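PDB 3TQV: nicotinate-nucleotide pyrophosphorylase, which probably catalyses the conversion of quinolinate and phosphoribosyl pyrophosphate into nicotinate mononucleotide, carbon dioxide and diphosphate, a step of NAD(+) biosynthesis. Local coordinates for residues A64-V67 against I68-L71; L80-D83 against A84-V87; N90-I93 against F94-K97. All blocks are in the same frame, centred on the assembly; numbering follows the deposited sequence.

Contact 1: A64-V67 against I68-L71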
loop_
_atom_site.group_PDB
_atom_site.type_symbol
_atom_site.label_atom_id
_atom_site.label_comp_id
_atom_site.label_asym_id
_atom_site.label_seq_id
_atom_site.Cartn_x
_atom_site.Cartn_y
_atom_site.Cartn_z
ATOM N N ALA B 64 15.357 3.860 -4.341
ATOM C CA ALA B 64 16.205 3.010 -5.167
ATOM C C ALA B 64 17.666 3.333 -4.898
ATOM O O ALA B 64 18.455 2.449 -4.591
ATOM C CB ALA B 64 15.887 3.219 -6.612
ATOM N N ASN B 65 18.014 4.613 -5.003
ATOM C CA ASN B 65 19.351 5.078 -4.670
ATOM C C ASN B 65 19.800 4.582 -3.298
ATOM O O ASN B 65 20.954 4.176 -3.116
ATOM C CB ASN B 65 19.406 6.609 -4.698
ATOM C CG ASN B 65 19.418 7.186 -6.118
ATOM O OD1 ASN B 65 19.604 6.466 -7.100
ATOM N ND2 ASN B 65 19.230 8.497 -6.222
ATOM N N GLU B 66 18.889 4.624 -2.330
ATOM C CA GLU B 66 19.252 4.300 -0.966
ATOM C C GLU B 66 19.441 2.801 -0.803
ATOM O O GLU B 66 20.313 2.362 -0.047
ATOM C CB GLU B 66 18.236 4.872 0.025
ATOM C CG GLU B 66 18.558 4.632 1.505
ATOM C CD GLU B 66 19.993 4.985 1.870
ATOM O OE1 GLU B 66 20.655 5.725 1.099
ATOM O OE2 GLU B 66 20.461 4.519 2.932
ATOM N N VAL B 67 18.644 2.018 -1.531
ATOM C CA VAL B 67 18.846 0.571 -1.602
ATOM C C VAL B 67 20.242 0.251 -2.127
ATOM O O VAL B 67 20.999 -0.468 -1.480
ATOM C CB VAL B 67 17.795 -0.124 -2.495
ATOM C CG1 VAL B 67 18.063 -1.616 -2.574
ATOM C CG2 VAL B 67 16.388 0.138 -1.988
ATOM N N ILE B 68 20.589 0.775 -3.300
ATOM C CA ILE B 68 21.947 0.603 -3.831
ATOM C C ILE B 68 22.993 0.918 -2.764
ATOM O O ILE B 68 23.840 0.084 -2.425
ATOM C CB ILE B 68 22.218 1.523 -5.047
ATOM C CG1 ILE B 68 21.456 1.029 -6.261
ATOM C CG2 ILE B 68 23.702 1.573 -5.378
ATOM C CD1 ILE B 68 21.095 -0.434 -6.167
ATOM N N ASN B 69 22.905 2.136 -2.243
ATOM C CA ASN B 69 23.824 2.663 -1.248
ATOM C C ASN B 69 24.033 1.740 -0.058
ATOM O O ASN B 69 25.166 1.571 0.419
ATOM C CB ASN B 69 23.301 4.007 -0.750
ATOM C CG ASN B 69 24.293 4.718 0.135
ATOM O OD1 ASN B 69 23.976 5.121 1.258
ATOM N ND2 ASN B 69 25.513 4.865 -0.365
ATOM N N GLN B 70 22.937 1.158 0.425
ATOM C CA GLN B 70 22.990 0.276 1.585
ATOM C C GLN B 70 23.521 -1.125 1.270
ATOM O O GLN B 70 24.135 -1.763 2.120
ATOM C CB GLN B 70 21.630 0.204 2.276
ATOM C CG GLN B 70 21.314 1.411 3.151
ATOM C CD GLN B 70 19.934 1.325 3.814
ATOM O OE1 GLN B 70 19.233 2.337 3.973
ATOM N NE2 GLN B 70 19.545 0.117 4.205
ATOM N N LEU B 71 23.299 -1.603 0.052
ATOM C CA LEU B 71 23.762 -2.941 -0.312
ATOM C C LEU B 71 25.206 -3.007 -0.816
ATOM O O LEU B 71 25.971 -3.881 -0.425
ATOM C CB LEU B 71 22.843 -3.558 -1.360
ATOM C CG LEU B 71 21.555 -4.180 -0.848
ATOM C CD1 LEU B 71 20.870 -4.953 -1.967
ATOM C CD2 LEU B 71 21.862 -5.087 0.319
#

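Contact 2: L80-D83 against A84-V87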
loop_
_atom_site.group_PDB
_atom_site.type_symbol
_atom_site.label_atom_id
_atom_site.label_comp_id
_atom_site.label_asym_id
_atom_site.label_seq_id
_atom_site.Cartn_x
_atom_site.Cartn_y
_atom_site.Cartn_z
ATOM N N LEU B 80 17.616 7.820 -16.414
ATOM C CA LEU B 80 17.190 8.370 -17.696
ATOM C C LEU B 80 15.949 9.235 -17.533
ATOM O O LEU B 80 15.638 10.050 -18.383
ATOM C CB LEU B 80 16.941 7.253 -18.721
ATOM C CG LEU B 80 18.195 6.620 -19.330
ATOM C CD1 LEU B 80 18.807 5.549 -18.427
ATOM C CD2 LEU B 80 17.836 6.014 -20.666
ATOM N N TYR B 81 15.231 9.017 -16.441
ATOM C CA TYR B 81 14.118 9.860 -16.061
ATOM C C TYR B 81 14.267 10.197 -14.590
ATOM O O TYR B 81 14.864 9.431 -13.840
ATOM C CB TYR B 81 12.798 9.134 -16.290
ATOM C CG TYR B 81 12.454 8.979 -17.741
ATOM C CD1 TYR B 81 11.639 9.906 -18.380
ATOM C CD2 TYR B 81 12.952 7.911 -18.478
ATOM C CE1 TYR B 81 11.321 9.777 -19.721
ATOM C CE2 TYR B 81 12.645 7.768 -19.824
ATOM C CZ TYR B 81 11.829 8.710 -20.446
ATOM O OH TYR B 81 11.520 8.583 -21.787
ATOM N N SER B 82 13.740 11.344 -14.184
ATOM C CA SER B 82 13.752 11.740 -12.785
ATOM C C SER B 82 12.343 11.722 -12.192
ATOM O O SER B 82 11.341 11.687 -12.923
ATOM C CB SER B 82 14.380 13.127 -12.626
ATOM O OG SER B 82 13.838 14.060 -13.558
ATOM N N ASP B 83 12.274 11.740 -10.864
ATOM C CA ASP B 83 11.004 11.764 -10.156
ATOM C C ASP B 83 10.129 12.926 -10.592
ATOM O O ASP B 83 10.558 14.075 -10.556
ATOM C CB ASP B 83 11.241 11.874 -8.656
ATOM C CG ASP B 83 11.435 10.531 -7.996
ATOM O OD1 ASP B 83 11.758 9.548 -8.700
ATOM O OD2 ASP B 83 11.264 10.462 -6.765
ATOM N N ALA B 84 8.904 12.605 -10.999
ATOM C CA ALA B 84 7.853 13.586 -11.279
ATOM C C ALA B 84 7.733 13.854 -12.764
ATOM O O ALA B 84 7.079 14.814 -13.204
ATOM C CB ALA B 84 8.049 14.875 -10.477
ATOM N N GLN B 85 8.353 12.955 -13.521
ATOM C CA GLN B 85 8.309 12.959 -14.972
ATOM C C GLN B 85 7.352 11.912 -15.500
ATOM O O GLN B 85 7.150 10.865 -14.891
ATOM C CB GLN B 85 9.675 12.634 -15.527
ATOM C CG GLN B 85 10.693 13.683 -15.299
ATOM C CD GLN B 85 11.664 13.718 -16.431
ATOM O OE1 GLN B 85 11.755 14.713 -17.142
ATOM N NE2 GLN B 85 12.376 12.617 -16.635
ATOM N N LYS B 86 6.773 12.201 -16.651
ATOM C CA LYS B 86 5.933 11.245 -17.321
ATOM C C LYS B 86 6.840 10.355 -18.168
ATOM O O LYS B 86 7.470 10.809 -19.117
ATOM C CB LYS B 86 4.891 11.984 -18.158
ATOM C CG LYS B 86 4.022 11.121 -19.044
ATOM C CD LYS B 86 3.245 12.015 -20.006
ATOM C CE LYS B 86 2.455 11.219 -21.029
ATOM N NZ LYS B 86 1.652 12.096 -21.936
ATOM N N VAL B 87 6.928 9.089 -17.784
ATOM C CA VAL B 87 7.721 8.109 -18.498
ATOM C C VAL B 87 6.849 7.316 -19.458
ATOM O O VAL B 87 5.831 6.747 -19.059
ATOM C CB VAL B 87 8.368 7.128 -17.526
ATOM C CG1 VAL B 87 9.168 6.069 -18.296
ATOM C CG2 VAL B 87 9.240 7.876 -16.528
#

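Contact 3: N90-I93 against F94-K97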
loop_
_atom_site.group_PDB
_atom_site.type_symbol
_atom_site.label_atom_id
_atom_site.label_comp_id
_atom_site.label_asym_id
_atom_site.label_seq_id
_atom_site.Cartn_x
_atom_site.Cartn_y
_atom_site.Cartn_z
ATOM N N ASN B 90 7.346 1.386 -21.942
ATOM C CA ASN B 90 8.444 0.632 -22.545
ATOM C C ASN B 90 9.776 1.363 -22.586
ATOM O O ASN B 90 10.696 0.956 -23.289
ATOM C CB ASN B 90 8.048 0.095 -23.925
ATOM C CG ASN B 90 6.967 -0.980 -23.832
ATOM O OD1 ASN B 90 7.047 -1.896 -22.986
ATOM N ND2 ASN B 90 5.934 -0.861 -24.674
ATOM N N ALA B 91 9.882 2.430 -21.805
ATOM C CA ALA B 91 11.105 3.213 -21.746
ATOM C C ALA B 91 11.975 2.764 -20.581
ATOM O O ALA B 91 11.468 2.240 -19.580
ATOM C CB ALA B 91 10.780 4.689 -21.623
ATOM N N ARG B 92 13.283 2.971 -20.718
ATOM C CA ARG B 92 14.230 2.613 -19.678
ATOM C C ARG B 92 14.315 3.761 -18.687
ATOM O O ARG B 92 14.606 4.893 -19.079
ATOM C CB ARG B 92 15.617 2.365 -20.274
ATOM C CG ARG B 92 15.754 1.181 -21.214
ATOM C CD ARG B 92 17.232 0.950 -21.508
ATOM N NE ARG B 92 17.478 -0.110 -22.486
ATOM C CZ ARG B 92 18.690 -0.563 -22.795
ATOM N NH1 ARG B 92 19.755 -0.053 -22.194
ATOM N NH2 ARG B 92 18.841 -1.527 -23.690
ATOM N N ILE B 93 14.075 3.489 -17.406
ATOM C CA ILE B 93 14.144 4.558 -16.415
ATOM C C ILE B 93 15.538 4.734 -15.811
ATOM O O ILE B 93 15.966 5.858 -15.526
ATOM C CB ILE B 93 13.065 4.425 -15.323
ATOM C CG1 ILE B 93 13.071 3.022 -14.721
ATOM C CG2 ILE B 93 11.691 4.709 -15.913
ATOM C CD1 ILE B 93 11.809 2.689 -13.968
ATOM N N PHE B 94 16.260 3.637 -15.632
ATOM C CA PHE B 94 17.622 3.764 -15.139
ATOM C C PHE B 94 18.468 2.619 -15.627
ATOM O O PHE B 94 17.944 1.634 -16.119
ATOM C CB PHE B 94 17.666 3.874 -13.605
ATOM C CG PHE B 94 17.225 2.621 -12.881
ATOM C CD1 PHE B 94 18.134 1.597 -12.618
ATOM C CD2 PHE B 94 15.915 2.476 -12.460
ATOM C CE1 PHE B 94 17.739 0.440 -11.957
ATOM C CE2 PHE B 94 15.505 1.333 -11.804
ATOM C CZ PHE B 94 16.415 0.303 -11.548
ATOM N N GLU B 95 19.781 2.769 -15.518
ATOM C CA GLU B 95 20.704 1.713 -15.908
ATOM C C GLU B 95 21.645 1.403 -14.770
ATOM O O GLU B 95 21.986 2.269 -13.956
ATOM C CB GLU B 95 21.490 2.098 -17.155
ATOM C CG GLU B 95 20.656 2.034 -18.420
ATOM C CD GLU B 95 21.340 2.679 -19.611
ATOM O OE1 GLU B 95 22.261 3.501 -19.397
ATOM O OE2 GLU B 95 20.952 2.359 -20.761
ATOM N N LEU B 96 22.038 0.142 -14.699
ATOM C CA LEU B 96 22.904 -0.305 -13.629
ATOM C C LEU B 96 24.172 -0.892 -14.222
ATOM O O LEU B 96 24.156 -1.520 -15.288
ATOM C CB LEU B 96 22.196 -1.341 -12.739
ATOM C CG LEU B 96 20.953 -0.986 -11.898
ATOM C CD1 LEU B 96 20.470 -2.214 -11.141
ATOM C CD2 LEU B 96 21.195 0.153 -10.906
ATOM N N LYS B 97 25.273 -0.648 -13.529
ATOM C CA LYS B 97 26.519 -1.332 -13.798
ATOM C C LYS B 97 27.078 -1.774 -12.449
ATOM O O LYS B 97 27.242 -0.956 -11.527
ATOM C CB LYS B 97 27.480 -0.403 -14.531
ATOM C CG LYS B 97 28.922 -0.859 -14.555
ATOM C CD LYS B 97 29.304 -1.478 -15.888
ATOM C CE LYS B 97 30.807 -1.327 -16.164
ATOM N NZ LYS B 97 31.153 0.002 -16.774
#

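Contact 1: A64-V67 against I68-L71
I68, N69, Q70 and L71 each send the backbone N-H back to the carbonyl four residues earlier, giving four successive rungs of alpha-helix. I68 N to A64 O and N69 N to N65 O are nearly straight, both at 3.0 Å. The two later rungs, Q70 N to E66 O (2.9 Å) and L71 N to V67 O (3.0 Å), are more bent, each with an N-H...O angle of 148°. L71 N also makes a weak bond to I68 O, so its hydrogen is shared between an i+4 and an i+3 carbonyl in the last turn.

These residues form most of helix 61-71. It belongs to the N-terminal domain of the quinolinate phosphoribosyltransferase family, where helices pack on one side of an antiparallel sheet in an open-faced sandwich.

Apolar packing follows the face turned to helix 100-130. V67 CG1 and L71 CD1 lie one turn apart at a loose 4.4 Å. A64, V67 and I68 all rest on I110, and L71 continues the row onto A106.

Polar side chains occupy the partly exposed flank. E66 sets CG anti to its own backbone N (chi1 -178°) and then bends at chi2 (48°), which brings the carboxylate over the following turn. There OE2 of E66 lies 3.2 Å from Q70 CG, where the two side chains cross at a slant, while OE1 of E66 stands 3.7 Å from N69 CB. The E66 carboxylate thus sits near two amide groups, turned well out of the plane of each. The E66 and Q70 side chains also touch helix 16-31. N65 points its amide the other way, where OD1 accepts a hydrogen bond from W79 NE1.

Contact 2: L80-D83 against A84-V87
Y81 and V87 meet across a reversal of the chain whose tip is a type II beta turn running from S82 to Q85. A84 takes the third position of the turn with a positive phi of 100°, as this turn type requires. The closing bond, Q85 N to S82 O, is weak: 3.3 Å long and clearly bent. The turn leads from strand 76-79 into the short strand 86-87, which pairs with strand 56-57 in the N-terminal domain.

Y81 has the most surface buried here. V87 lies over one face of its ring, with CG2 4.0 Å from the ring centroid in a CH-pi contact and 3.6 Å from Y81 CG; the second methyl, V87 CG1, stands farther above the same ring. L58, P88 and A91 add further contacts to the tyrosine.

Q85 is next. Its side chain folds back along the inside of the turn, bent at chi2, and crosses Y81 at about a right angle with amide and ring planes 52° apart. The aliphatic part lies against S82: Q85 CG is 3.2 Å from S82 O and 3.6 Å from S82 OG. Its amide ends near the S82 backbone N and, obliquely, Y81 CD1, on a partly exposed side.

D83 occupies the second position of the turn, and its carboxylate leaves the loop altogether. It ties the turn to the start of helix 61-71 and to helix 149-159: D83 OD1 accepts a hydrogen bond from Q61 N, and D83 OD2 is bonded to both G60 N and Y154 OH.

Contact 3: N90-I93 against F94-K97
I93 and F94, adjacent in the chain, both turn their side chains into the buried side of the sheet, while R92 and E95 meet on its other side. I93 has helix-like backbone angles (phi -90°, psi -35°), F94 is extended, and both are backbone-bonded to C50 of strand 45-52; together they form a classic beta bulge in the antiparallel sheet of the N-terminal domain.

The packed side is apolar. I93 CG1 lies 3.7 Å from F94 CD2, approaching the ring obliquely. The phenyl group stands up between backbone N and carbonyl carbon (chi1 67°) and reaches I110 of helix 100-130 and the W79 ring, while L96 CG lies at its edge, in the ring plane.

The other side is looser and partly exposed. R92, extended from CG to NE, offers one guanidinium edge to E95, and NH1 of R92 forms a salt bridge with OE2 of E95 at 3.1 Å. The bond is weak, its N-H...O line clearly bent, and the guanidinium and carboxylate planes are strongly twisted against each other. R92 also makes a cation-pi contact with F49 of the neighbouring strand, which E95 touches as well.

A single bent bond implies an attraction that is mainly electrostatic: each charge probably offsets the other, with the F49 ring adding to the stabilisation of the arginine.

The three contacts follow one another along the N-terminal domain. Contacts 2 and 3 have centres about 11 Å apart and touch: L80 N lies 2.7 Å from I93 O, probably a hydrogen bond, and V87 CG1 packs 3.7 Å from I93 CG2. Contact 1, on the helix layer, does not touch either; its nearest atoms are about 5 Å from contact 3 and about 8 Å from contact 2. Shared neighbours bridge the layers, since I110 and W79 meet side chains of both 64-71 and F94. All three contacts lie away from the predicted substrate-binding residues, such as R142 and K175, which belong to the C-terminal domain.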